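Local coordinates for thioesterase domain protein YiiD (Shewanella oneidensis, PDB 1T82) that is a putative thioesterase or acyltransferase of the hotdog superfamily, probably acting on acyl thioesters, though its substrate is not established, at residues B[76-79]-B[80-84]. Sequence-based numbering, arbitrary orientation.
Sequences MVWL and QQQLL
Gln82 lays its aliphatic chain and amide over one face of the Trp78 indole, an i/i+4 overlap on the last turns of helix 62-84, the long helix round which the antiparallel sheet of a hotdog fold curls. Gln82 CG stands 3.6 Å above the centroid of the Trp78 six-membered ring, almost on the ring normal, a CH-pi contact. With CG anti to the backbone N (chi1 -176°), the Trp78 indole stands out from the helix on the side of its own carbonyl, where Gln82 can lie across it. A bend at chi2 of Gln82 (-66°) folds its amide down almost flat on the indole, the planes 13° apart; Gln82 CD comes within 3.7 Å of Trp78 CZ2. Arg17 of helix 12-25 gives Gln82 OE1 a weak hydrogen bond, and the ring of Trp74 also meets the indole. Elsewhere round the helix, Met76 and Gln80 run side by side, pointing the same way, and both touch Phe39 and Trp113, while Val77 packs on Ile90 of strand 89-99. The backbone beneath is regular: Gln81 N donates to Val77 O, and Leu83 N to Leu79 O, both at 3.0 Å. Met76 is present as selenomethionine, and its SE rests 3.5 Å from Gln80 NE2.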
# COMPACT_ATOMS: atom_id res chain seq x y z
N MSE B 76 3.09 10.39 -11.65
CA MSE B 76 2.53 10.93 -12.88
C MSE B 76 2.00 12.34 -12.65
O MSE B 76 2.22 13.23 -13.46
CB MSE B 76 1.41 10.04 -13.43
CG MSE B 76 0.75 10.59 -14.68
SE MSE B 76 2.01 10.95 -16.12
CE MSE B 76 1.73 9.34 -17.16
N VAL B 77 1.29 12.55 -11.54
CA VAL B 77 0.76 13.88 -11.26
C VAL B 77 1.93 14.84 -11.09
O VAL B 77 1.90 15.96 -11.60
CB VAL B 77 -0.08 13.92 -9.97
CG1 VAL B 77 -0.66 15.33 -9.78
CG2 VAL B 77 -1.20 12.90 -10.05
N TRP B 78 2.95 14.40 -10.37
CA TRP B 78 4.14 15.21 -10.13
C TRP B 78 4.77 15.63 -11.46
O TRP B 78 5.09 16.80 -11.66
CB TRP B 78 5.15 14.41 -9.30
CG TRP B 78 6.37 15.17 -8.91
CD1 TRP B 78 6.53 15.95 -7.81
CD2 TRP B 78 7.62 15.19 -9.60
NE1 TRP B 78 7.81 16.46 -7.77
CE2 TRP B 78 8.50 16.00 -8.86
CE3 TRP B 78 8.09 14.59 -10.78
CZ2 TRP B 78 9.82 16.24 -9.25
CZ3 TRP B 78 9.40 14.83 -11.17
CH2 TRP B 78 10.25 15.64 -10.41
N LEU B 79 4.94 14.67 -12.36
CA LEU B 79 5.53 14.93 -13.67
C LEU B 79 4.74 15.96 -14.46
O LEU B 79 5.31 16.88 -15.04
CB LEU B 79 5.62 13.64 -14.49
CG LEU B 79 6.74 12.67 -14.10
CD1 LEU B 79 6.50 11.32 -14.76
CD2 LEU B 79 8.09 13.24 -14.53
N GLN B 80 3.42 15.80 -14.48
CA GLN B 80 2.57 16.74 -15.21
C GLN B 80 2.69 18.14 -14.62
O GLN B 80 2.66 19.13 -15.35
CB GLN B 80 1.12 16.26 -15.20
CG GLN B 80 0.88 14.96 -15.97
CD GLN B 80 1.28 15.04 -17.44
OE1 GLN B 80 1.21 16.11 -18.05
NE2 GLN B 80 1.68 13.91 -18.01
N GLN B 81 2.83 18.23 -13.30
CA GLN B 81 2.96 19.53 -12.65
C GLN B 81 4.30 20.15 -13.03
O GLN B 81 4.39 21.35 -13.27
CB GLN B 81 2.85 19.39 -11.13
CG GLN B 81 1.48 18.95 -10.67
CD GLN B 81 1.30 18.99 -9.17
OE1 GLN B 81 2.25 19.25 -8.42
NE2 GLN B 81 0.09 18.72 -8.72
N GLN B 82 5.34 19.33 -13.09
CA GLN B 82 6.66 19.83 -13.47
C GLN B 82 6.62 20.39 -14.88
O GLN B 82 7.21 21.44 -15.16
CB GLN B 82 7.70 18.72 -13.38
CG GLN B 82 7.97 18.22 -11.97
CD GLN B 82 8.61 19.27 -11.09
OE1 GLN B 82 9.67 19.80 -11.42
NE2 GLN B 82 7.98 19.57 -9.96
N LEU B 83 5.93 19.69 -15.78
CA LEU B 83 5.84 20.13 -17.18
C LEU B 83 5.18 21.50 -17.33
O LEU B 83 5.52 22.27 -18.23
CB LEU B 83 5.10 19.09 -18.01
CG LEU B 83 5.85 17.77 -18.23
CD1 LEU B 83 4.96 16.77 -18.97
CD2 LEU B 83 7.13 18.04 -19.02
N LEU B 84 4.23 21.80 -16.44
CA LEU B 84 3.51 23.08 -16.48
C LEU B 84 4.16 24.11 -15.56
O LEU B 84 3.77 25.28 -15.54
CB LEU B 84 2.06 22.88 -16.04
CG LEU B 84 1.15 22.12 -17.00
CD1 LEU B 84 -0.21 21.94 -16.35
CD2 LEU B 84 1.02 22.88 -18.31